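Local coordinates for Lpg2148(MvcA) (Legionella pneumophila subsp. pneumophila str. Philadelphia 1, PDB 6K11), which probably acts as a cysteine-type ubiquitin deamidase that also removes ubiquitin from the host conjugating enzyme UBE2N and so regulates its activity, at residues V78-I86 with T332-L343; G230-I238 with Q248-F256. All coordinates share one frame; numbering follows the deposited sequence.

Contact 1 of 2, residues V78-I86 with T332-L343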
loop_
_atom_site.group_PDB
_atom_site.type_symbol
_atom_site.label_atom_id
_atom_site.label_comp_id
_atom_site.label_asym_id
_atom_site.label_seq_id
_atom_site.Cartn_x
_atom_site.Cartn_y
_atom_site.Cartn_z
ATOM N N VAL A 78 -3.443 -1.973 -13.095
ATOM C CA VAL A 78 -4.830 -1.970 -13.553
ATOM C C VAL A 78 -5.182 -0.615 -14.167
ATOM O O VAL A 78 -5.768 -0.540 -15.252
ATOM C CB VAL A 78 -5.775 -2.342 -12.395
ATOM C CG1 VAL A 78 -7.225 -2.114 -12.799
ATOM C CG2 VAL A 78 -5.582 -3.819 -12.015
ATOM N N CYS A 79 -4.782 0.472 -13.505
ATOM C CA CYS A 79 -5.128 1.805 -13.993
ATOM C C CYS A 79 -4.431 2.116 -15.311
ATOM O O CYS A 79 -5.034 2.716 -16.213
ATOM C CB CYS A 79 -4.768 2.857 -12.943
ATOM S SG CYS A 79 -5.876 2.877 -11.493
ATOM N N GLU A 80 -3.161 1.736 -15.439
ATOM C CA GLU A 80 -2.446 1.980 -16.687
ATOM C C GLU A 80 -3.043 1.171 -17.834
ATOM O O GLU A 80 -3.169 1.671 -18.961
ATOM C CB GLU A 80 -0.969 1.652 -16.504
ATOM C CG GLU A 80 -0.089 2.030 -17.667
ATOM C CD GLU A 80 1.095 2.872 -17.231
ATOM O OE1 GLU A 80 2.200 2.669 -17.781
ATOM O OE2 GLU A 80 0.921 3.733 -16.336
ATOM N N LEU A 81 -3.419 -0.084 -17.573
ATOM C CA LEU A 81 -3.995 -0.890 -18.640
ATOM C C LEU A 81 -5.354 -0.354 -19.064
ATOM O O LEU A 81 -5.653 -0.276 -20.265
ATOM C CB LEU A 81 -4.104 -2.347 -18.199
ATOM C CG LEU A 81 -2.760 -3.081 -18.196
ATOM C CD1 LEU A 81 -2.891 -4.405 -17.446
ATOM C CD2 LEU A 81 -2.297 -3.302 -19.645
ATOM N N LEU A 82 -6.182 0.049 -18.103
ATOM C CA LEU A 82 -7.545 0.439 -18.449
ATOM C C LEU A 82 -7.619 1.872 -18.960
ATOM O O LEU A 82 -8.503 2.187 -19.762
ATOM C CB LEU A 82 -8.471 0.260 -17.238
ATOM C CG LEU A 82 -9.220 -1.074 -17.137
ATOM C CD1 LEU A 82 -8.284 -2.272 -17.411
ATOM C CD2 LEU A 82 -9.909 -1.212 -15.760
ATOM N N LEU A 83 -6.710 2.747 -18.519
ATOM C CA LEU A 83 -6.767 4.155 -18.887
ATOM C C LEU A 83 -5.754 4.558 -19.947
ATOM O O LEU A 83 -5.975 5.567 -20.630
ATOM C CB LEU A 83 -6.540 5.040 -17.660
ATOM C CG LEU A 83 -7.701 5.040 -16.666
ATOM C CD1 LEU A 83 -7.232 5.547 -15.315
ATOM C CD2 LEU A 83 -8.815 5.914 -17.228
ATOM N N GLY A 84 -4.654 3.829 -20.085
ATOM C CA GLY A 84 -3.512 4.320 -20.832
ATOM C C GLY A 84 -2.653 5.257 -19.998
ATOM O O GLY A 84 -3.088 5.829 -19.006
ATOM N N LYS A 85 -1.400 5.419 -20.427
ATOM C CA LYS A 85 -0.405 6.100 -19.601
ATOM C C LYS A 85 -0.816 7.537 -19.266
ATOM O O LYS A 85 -0.734 7.962 -18.107
ATOM C CB LYS A 85 0.951 6.073 -20.311
ATOM C CG LYS A 85 2.118 6.580 -19.482
ATOM C CD LYS A 85 3.002 5.423 -19.036
ATOM C CE LYS A 85 3.977 5.834 -17.931
ATOM N NZ LYS A 85 4.883 4.704 -17.548
ATOM N N ILE A 86 -1.266 8.301 -20.267
ATOM C CA ILE A 86 -1.563 9.722 -20.061
ATOM C C ILE A 86 -2.738 9.907 -19.104
ATOM O O ILE A 86 -2.659 10.680 -18.142
ATOM C CB ILE A 86 -1.842 10.410 -21.413
ATOM C CG1 ILE A 86 -0.554 10.587 -22.208
ATOM C CG2 ILE A 86 -2.536 11.750 -21.201
ATOM C CD1 ILE A 86 -0.767 10.472 -23.706
ATOM N N THR A 332 -13.498 7.049 -12.187
ATOM C CA THR A 332 -13.413 7.561 -13.545
ATOM C C THR A 332 -14.132 6.607 -14.483
ATOM O O THR A 332 -14.355 5.430 -14.169
ATOM C CB THR A 332 -11.955 7.751 -13.990
ATOM O OG1 THR A 332 -11.934 8.210 -15.345
ATOM C CG2 THR A 332 -11.190 6.419 -13.905
ATOM N N GLU A 333 -14.519 7.129 -15.636
ATOM C CA GLU A 333 -15.036 6.243 -16.662
ATOM C C GLU A 333 -13.883 5.651 -17.458
ATOM O O GLU A 333 -12.773 6.191 -17.489
ATOM C CB GLU A 333 -16.019 6.967 -17.576
ATOM C CG GLU A 333 -17.019 7.783 -16.785
ATOM C CD GLU A 333 -17.729 8.825 -17.609
ATOM O OE1 GLU A 333 -17.664 10.027 -17.242
ATOM O OE2 GLU A 333 -18.381 8.431 -18.594
ATOM N N ILE A 334 -14.162 4.515 -18.088
ATOM C CA ILE A 334 -13.197 3.738 -18.856
ATOM C C ILE A 334 -13.687 3.686 -20.296
ATOM O O ILE A 334 -14.887 3.521 -20.540
ATOM C CB ILE A 334 -13.055 2.309 -18.268
ATOM C CG1 ILE A 334 -12.042 2.247 -17.110
ATOM C CG2 ILE A 334 -12.769 1.257 -19.338
ATOM C CD1 ILE A 334 -11.137 3.405 -16.989
ATOM N N ASN A 335 -12.766 3.815 -21.249
ATOM C CA ASN A 335 -13.079 3.534 -22.645
ATOM C C ASN A 335 -12.695 2.093 -22.958
ATOM O O ASN A 335 -11.497 1.798 -23.068
ATOM C CB ASN A 335 -12.333 4.502 -23.567
ATOM C CG ASN A 335 -12.562 4.201 -25.046
ATOM O OD1 ASN A 335 -13.312 3.291 -25.411
ATOM N ND2 ASN A 335 -11.924 4.978 -25.902
ATOM N N PRO A 336 -13.654 1.179 -23.124
ATOM C CA PRO A 336 -13.289 -0.235 -23.314
ATOM C C PRO A 336 -12.465 -0.501 -24.553
ATOM O O PRO A 336 -11.660 -1.440 -24.544
ATOM C CB PRO A 336 -14.648 -0.943 -23.394
ATOM C CG PRO A 336 -15.590 -0.045 -22.713
ATOM C CD PRO A 336 -15.113 1.355 -23.021
ATOM N N GLU A 337 -12.640 0.280 -25.629
ATOM C CA GLU A 337 -11.855 0.040 -26.840
ATOM C C GLU A 337 -10.384 0.287 -26.585
ATOM O O GLU A 337 -9.526 -0.459 -27.070
ATOM C CB GLU A 337 -12.338 0.923 -27.995
ATOM C CG GLU A 337 -13.811 0.788 -28.357
ATOM C CD GLU A 337 -14.304 -0.643 -28.601
ATOM O OE1 GLU A 337 -15.556 -0.797 -28.689
ATOM O OE2 GLU A 337 -13.493 -1.592 -28.755
ATOM N N LEU A 338 -10.077 1.357 -25.853
ATOM C CA LEU A 338 -8.694 1.670 -25.524
ATOM C C LEU A 338 -8.101 0.624 -24.580
ATOM O O LEU A 338 -6.962 0.185 -24.775
ATOM C CB LEU A 338 -8.617 3.064 -24.902
ATOM C CG LEU A 338 -7.269 3.536 -24.372
ATOM C CD1 LEU A 338 -6.175 3.372 -25.429
ATOM C CD2 LEU A 338 -7.381 4.984 -23.941
ATOM N N ALA A 339 -8.861 0.217 -23.554
ATOM C CA ALA A 339 -8.380 -0.798 -22.611
ATOM C C ALA A 339 -8.083 -2.121 -23.320
ATOM O O ALA A 339 -7.037 -2.739 -23.088
ATOM C CB ALA A 339 -9.404 -1.002 -21.488
ATOM N N LEU A 340 -8.992 -2.567 -24.197
ATOM C CA LEU A 340 -8.771 -3.800 -24.953
ATOM C C LEU A 340 -7.570 -3.689 -25.882
ATOM O O LEU A 340 -6.888 -4.690 -26.134
ATOM C CB LEU A 340 -10.021 -4.162 -25.761
ATOM C CG LEU A 340 -11.251 -4.641 -24.980
ATOM C CD1 LEU A 340 -12.522 -4.567 -25.841
ATOM C CD2 LEU A 340 -11.027 -6.051 -24.441
ATOM N N LYS A 341 -7.310 -2.497 -26.420
ATOM C CA LYS A 341 -6.113 -2.286 -27.231
ATOM C C LYS A 341 -4.843 -2.341 -26.391
ATOM O O LYS A 341 -3.833 -2.909 -26.821
ATOM C CB LYS A 341 -6.191 -0.943 -27.947
ATOM C CG LYS A 341 -5.020 -0.736 -28.874
ATOM C CD LYS A 341 -5.418 -0.002 -30.137
ATOM C CE LYS A 341 -4.194 0.267 -30.998
ATOM N NZ LYS A 341 -3.986 1.724 -31.184
ATOM N N ASN A 342 -4.867 -1.732 -25.207
ATOM C CA ASN A 342 -3.733 -1.851 -24.287
ATOM C C ASN A 342 -3.470 -3.306 -23.908
ATOM O O ASN A 342 -2.315 -3.744 -23.843
ATOM C CB ASN A 342 -3.997 -1.015 -23.033
ATOM C CG ASN A 342 -3.923 0.474 -23.313
ATOM O OD1 ASN A 342 -3.333 0.889 -24.308
ATOM N ND2 ASN A 342 -4.516 1.284 -22.440
ATOM N N LEU A 343 -4.527 -4.055 -23.619
ATOM C CA LEU A 343 -4.374 -5.466 -23.274
ATOM C C LEU A 343 -3.847 -6.268 -24.462
ATOM O O LEU A 343 -3.005 -7.162 -24.295
ATOM C CB LEU A 343 -5.712 -6.020 -22.778
ATOM C CG LEU A 343 -6.117 -5.540 -21.377
ATOM C CD1 LEU A 343 -7.639 -5.617 -21.209
ATOM C CD2 LEU A 343 -5.398 -6.370 -20.269
HETATM O O HOH W 1 -9.983 4.068 -21.007
#
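Leu81, Leu82 and Leu83, the last turn of helix 71-83, lean on the turn from strand 325-333 into helix 336-351, a case of a helix C-terminus whose late carbonyls find partners elsewhere. The axes of helix segments 78-83 and 336-343 approach to 7.7 Å, at 116°. Asn342 ND2 gives Leu81 O a nearly straight bond of 2.9 Å (164° at the hydrogen). The oxygen lies in the plane of the amide, although the donor sits above the carbonyl plane. With chi1 at -71°, CG of Asn342 is anti to its own carbonyl carbon, which swings the amide across to the helix end. Leu82 O accepts a hydrogen bond from a water 2.7 Å away, which in turn accepts from Asn335 N. The methyl CD2 of Leu338 packs against Leu83 O. Gly84, with positive phi, then breaks the helix and is the N-cap of the next, while Asn335 caps helix 336-351 by accepting Glu337 N at OD1. Beside these polar links, Leu82 CB packs on Ile334 CG1 at 4.1 Å, and the side chain of Leu83 crosses that of Ile334 at about a right angle. Around this junction, Val8 of helix 4-19 touches Leu82 and Ala339, Phe91 of helix 85-93 touches Leu83 and Thr332, and Leu121 of strand 120-129 touches both Leu82 and Ile334.

Contact 2 of 2, residues G230-I238 with Q248-F256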
loop_
_atom_site.group_PDB
_atom_site.type_symbol
_atom_site.label_atom_id
_atom_site.label_comp_id
_atom_site.label_asym_id
_atom_site.label_seq_id
_atom_site.Cartn_x
_atom_site.Cartn_y
_atom_site.Cartn_z
ATOM N N GLY A 230 -0.830 4.705 4.645
ATOM C CA GLY A 230 -1.421 3.730 3.742
ATOM C C GLY A 230 -1.421 2.312 4.287
ATOM O O GLY A 230 -0.387 1.799 4.733
ATOM N N SER A 231 -2.586 1.675 4.282
ATOM C CA SER A 231 -2.721 0.284 4.700
ATOM C C SER A 231 -2.957 -0.659 3.528
ATOM O O SER A 231 -2.425 -1.772 3.516
ATOM C CB SER A 231 -3.874 0.147 5.713
ATOM O OG SER A 231 -3.976 -1.169 6.236
ATOM N N HIS A 232 -3.722 -0.233 2.527
ATOM C CA HIS A 232 -4.088 -1.132 1.441
ATOM C C HIS A 232 -4.597 -0.286 0.289
ATOM O O HIS A 232 -5.038 0.852 0.475
ATOM C CB HIS A 232 -5.137 -2.168 1.906
ATOM C CG HIS A 232 -5.426 -3.246 0.902
ATOM N ND1 HIS A 232 -4.443 -3.829 0.129
ATOM C CD2 HIS A 232 -6.587 -3.862 0.563
ATOM C CE1 HIS A 232 -4.989 -4.742 -0.661
ATOM N NE2 HIS A 232 -6.287 -4.789 -0.410
ATOM N N SER A 233 -4.497 -0.853 -0.906
ATOM C CA SER A 233 -4.942 -0.225 -2.140
ATOM C C SER A 233 -5.625 -1.300 -2.968
ATOM O O SER A 233 -5.195 -2.454 -2.942
ATOM C CB SER A 233 -3.749 0.366 -2.903
ATOM O OG SER A 233 -4.059 0.566 -4.272
ATOM N N PHE A 234 -6.701 -0.942 -3.658
ATOM C CA PHE A 234 -7.341 -1.883 -4.573
ATOM C C PHE A 234 -8.214 -1.102 -5.533
ATOM O O PHE A 234 -8.437 0.101 -5.368
ATOM C CB PHE A 234 -8.162 -2.969 -3.836
ATOM C CG PHE A 234 -9.341 -2.450 -3.026
ATOM C CD1 PHE A 234 -9.157 -1.937 -1.741
ATOM C CD2 PHE A 234 -10.643 -2.542 -3.527
ATOM C CE1 PHE A 234 -10.234 -1.492 -0.986
ATOM C CE2 PHE A 234 -11.728 -2.112 -2.770
ATOM C CZ PHE A 234 -11.518 -1.575 -1.494
ATOM N N THR A 235 -8.702 -1.802 -6.550
ATOM C CA THR A 235 -9.581 -1.198 -7.526
ATOM C C THR A 235 -10.829 -2.056 -7.658
ATOM O O THR A 235 -10.851 -3.239 -7.299
ATOM C CB THR A 235 -8.884 -1.029 -8.895
ATOM O OG1 THR A 235 -8.324 -2.290 -9.311
ATOM C CG2 THR A 235 -7.770 0.000 -8.805
ATOM N N ILE A 236 -11.880 -1.432 -8.168
ATOM C CA ILE A 236 -13.113 -2.120 -8.505
ATOM C C ILE A 236 -13.502 -1.653 -9.896
ATOM O O ILE A 236 -13.453 -0.451 -10.187
ATOM C CB ILE A 236 -14.237 -1.839 -7.490
ATOM C CG1 ILE A 236 -14.000 -2.634 -6.191
ATOM C CG2 ILE A 236 -15.603 -2.217 -8.089
ATOM C CD1 ILE A 236 -15.061 -2.401 -5.144
ATOM N N TYR A 237 -13.877 -2.598 -10.752
ATOM C CA TYR A 237 -14.270 -2.299 -12.123
ATOM C C TYR A 237 -15.729 -2.694 -12.296
ATOM O O TYR A 237 -16.123 -3.810 -11.943
ATOM C CB TYR A 237 -13.370 -3.041 -13.117
ATOM C CG TYR A 237 -13.743 -2.864 -14.576
ATOM C CD1 TYR A 237 -13.829 -1.595 -15.157
ATOM C CD2 TYR A 237 -13.995 -3.975 -15.375
ATOM C CE1 TYR A 237 -14.162 -1.439 -16.509
ATOM C CE2 TYR A 237 -14.328 -3.830 -16.721
ATOM C CZ TYR A 237 -14.417 -2.559 -17.276
ATOM O OH TYR A 237 -14.757 -2.424 -18.610
ATOM N N ILE A 238 -16.532 -1.774 -12.809
ATOM C CA ILE A 238 -17.953 -2.004 -13.029
ATOM C C ILE A 238 -18.239 -1.837 -14.518
ATOM O O ILE A 238 -18.426 -0.719 -15.005
ATOM C CB ILE A 238 -18.820 -1.055 -12.184
ATOM C CG1 ILE A 238 -18.436 -1.158 -10.707
ATOM C CG2 ILE A 238 -20.306 -1.403 -12.367
ATOM C CD1 ILE A 238 -18.802 0.069 -9.886
ATOM N N GLN A 248 -22.807 -5.532 -12.184
ATOM C CA GLN A 248 -21.860 -6.363 -11.446
ATOM C C GLN A 248 -20.562 -5.593 -11.251
ATOM O O GLN A 248 -20.178 -4.781 -12.095
ATOM C CB GLN A 248 -21.560 -7.691 -12.174
ATOM C CG GLN A 248 -22.785 -8.449 -12.657
ATOM C CD GLN A 248 -23.479 -9.202 -11.544
ATOM O OE1 GLN A 248 -22.975 -9.283 -10.421
ATOM N NE2 GLN A 248 -24.647 -9.766 -11.850
ATOM N N PHE A 249 -19.893 -5.849 -10.126
ATOM C CA PHE A 249 -18.608 -5.231 -9.814
ATOM C C PHE A 249 -17.565 -6.312 -9.587
ATOM O O PHE A 249 -17.891 -7.435 -9.180
ATOM C CB PHE A 249 -18.682 -4.346 -8.564
ATOM C CG PHE A 249 -18.514 -5.103 -7.254
ATOM C CD1 PHE A 249 -19.585 -5.782 -6.684
ATOM C CD2 PHE A 249 -17.286 -5.115 -6.583
ATOM C CE1 PHE A 249 -19.443 -6.475 -5.488
ATOM C CE2 PHE A 249 -17.140 -5.813 -5.383
ATOM C CZ PHE A 249 -18.229 -6.482 -4.828
ATOM N N TYR A 250 -16.304 -5.973 -9.850
ATOM C CA TYR A 250 -15.209 -6.926 -9.657
ATOM C C TYR A 250 -14.075 -6.226 -8.928
ATOM O O TYR A 250 -13.520 -5.247 -9.459
ATOM C CB TYR A 250 -14.733 -7.501 -10.992
ATOM C CG TYR A 250 -15.852 -8.228 -11.697
ATOM C CD1 TYR A 250 -16.141 -9.557 -11.401
ATOM C CD2 TYR A 250 -16.663 -7.564 -12.606
ATOM C CE1 TYR A 250 -17.194 -10.217 -12.035
ATOM C CE2 TYR A 250 -17.714 -8.213 -13.240
ATOM C CZ TYR A 250 -17.972 -9.536 -12.951
ATOM O OH TYR A 250 -19.017 -10.179 -13.579
ATOM N N PRO A 251 -13.700 -6.678 -7.728
ATOM C CA PRO A 251 -12.519 -6.114 -7.069
ATOM C C PRO A 251 -11.258 -6.834 -7.510
ATOM O O PRO A 251 -11.238 -8.057 -7.696
ATOM C CB PRO A 251 -12.804 -6.353 -5.576
ATOM C CG PRO A 251 -13.614 -7.636 -5.558
ATOM C CD PRO A 251 -14.378 -7.684 -6.886
ATOM N N TYR A 252 -10.192 -6.042 -7.666
ATOM C CA TYR A 252 -8.873 -6.501 -8.079
ATOM C C TYR A 252 -7.841 -6.047 -7.056
ATOM O O TYR A 252 -7.844 -4.875 -6.647
ATOM C CB TYR A 252 -8.470 -5.912 -9.449
ATOM C CG TYR A 252 -9.457 -6.076 -10.587
ATOM C CD1 TYR A 252 -10.273 -7.190 -10.694
ATOM C CD2 TYR A 252 -9.533 -5.099 -11.588
ATOM C CE1 TYR A 252 -11.176 -7.314 -11.785
ATOM C CE2 TYR A 252 -10.405 -5.216 -12.647
ATOM C CZ TYR A 252 -11.215 -6.314 -12.748
ATOM O OH TYR A 252 -12.064 -6.389 -13.832
ATOM N N GLN A 253 -6.926 -6.941 -6.678
ATOM C CA GLN A 253 -5.887 -6.515 -5.749
ATOM C C GLN A 253 -4.720 -7.493 -5.706
ATOM O O GLN A 253 -4.825 -8.657 -6.106
ATOM C CB GLN A 253 -6.452 -6.358 -4.331
ATOM C CG GLN A 253 -6.927 -7.688 -3.724
ATOM C CD GLN A 253 -7.081 -7.574 -2.231
ATOM O OE1 GLN A 253 -7.835 -6.730 -1.753
ATOM N NE2 GLN A 253 -6.339 -8.379 -1.488
ATOM N N ALA A 254 -3.604 -6.986 -5.189
ATOM C CA ALA A 254 -2.519 -7.764 -4.605
ATOM C C ALA A 254 -2.362 -7.353 -3.141
ATOM O O ALA A 254 -2.898 -6.330 -2.704
ATOM C CB ALA A 254 -1.186 -7.541 -5.356
ATOM N N TYR A 255 -1.666 -8.183 -2.366
ATOM C CA TYR A 255 -1.377 -7.865 -0.964
ATOM C C TYR A 255 0.021 -8.382 -0.649
ATOM O O TYR A 255 0.241 -9.599 -0.611
ATOM C CB TYR A 255 -2.430 -8.461 -0.015
ATOM C CG TYR A 255 -2.541 -7.677 1.274
ATOM C CD1 TYR A 255 -1.503 -7.685 2.208
ATOM C CD2 TYR A 255 -3.661 -6.893 1.541
ATOM C CE1 TYR A 255 -1.590 -6.932 3.399
ATOM C CE2 TYR A 255 -3.764 -6.153 2.721
ATOM C CZ TYR A 255 -2.726 -6.164 3.637
ATOM O OH TYR A 255 -2.844 -5.414 4.784
ATOM N N PHE A 256 0.969 -7.458 -0.452
ATOM C CA PHE A 256 2.374 -7.830 -0.270
ATOM C C PHE A 256 2.552 -8.837 0.863
ATOM O O PHE A 256 2.017 -8.656 1.965
ATOM C CB PHE A 256 3.229 -6.584 0.013
ATOM C CG PHE A 256 4.720 -6.862 0.031
ATOM C CD1 PHE A 256 5.351 -7.299 1.189
ATOM C CD2 PHE A 256 5.489 -6.689 -1.120
ATOM C CE1 PHE A 256 6.713 -7.569 1.199
ATOM C CE2 PHE A 256 6.855 -6.946 -1.108
ATOM C CZ PHE A 256 7.462 -7.384 0.049
HETATM O O HOH W 2 -4.275 -3.895 -5.096
HETATM O O HOH W 3 -5.930 -3.131 -7.853
#
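The imidazole of His232 has Tyr255 CD2 over one face, 3.2 Å above its plane and displaced toward the rim, and Gln253 OE1 and Ala254 O at its edge. The two rings meet obliquely, their planes 37° apart. In the edge contact, His232 NE2 donates to Gln253 OE1 at 2.8 Å, the acceptor lying in the ring plane. The amide is turned 70° against the ring, and the donor stands well above the plane of the Gln253 carbonyl. CG of His232 is anti to its backbone nitrogen (chi1 -172°), which extends the ring toward segment 248-256. Further along, the ring of Tyr252 carries Tyr250 O over one face and lies side by side with Tyr237, pointing the same way, with its CE2 3.7 Å from Tyr237 CB; the two hydroxyls bind His9 ND1 and Gly5 O respectively. On the other face of the sheet, Ile236 CG2 touches the edge of the Phe249 ring.

The backbones form an antiparallel hairpin. Thr235 and Tyr252 are a hydrogen-bonded pair, with Tyr252 N 2.9 Å from Thr235 O, and Tyr237 and Tyr250 form the next. Toward His232 and Tyr255 the two segments diverge, and one water bridges them, donating to Ser233 O and accepting from Ala254 N, 3.2 Å away.

Gln253 NE2 is itself bonded to His259 NE2 and Phe305 O, which fixes the rotation of the amide and directs OE1 at the imidazole. Since His232 also touches Cys71 of helix 71-83, the chemistry is consistent with a Cys-His-Gln triad of a papain-like deamidase, in which the glutamine orients the histidine.

In the fold
Helix 71-83 ties the two contacts together, their centres about 16 Å apart. Its beginning supplies Cys71 beside His232, in the probable active site within contact 2, while its last turn is held in contact 1. It packs along the hairpin: Val78 CG1 is 3.7 Å from Thr235 OG1, and, in the last turn, Leu82 CD2 is 4.0 Å from Tyr237 CD1. The other half of contact 1 reaches the same tyrosine, with Ile334 CG2 4.1 Å from Tyr237 CE1. Both contacts reach the same antiparallel sheet, in which strand 120-129 separates 325-333 from 228-238, and contact 2 is nested along the chain within the span closed by contact 1.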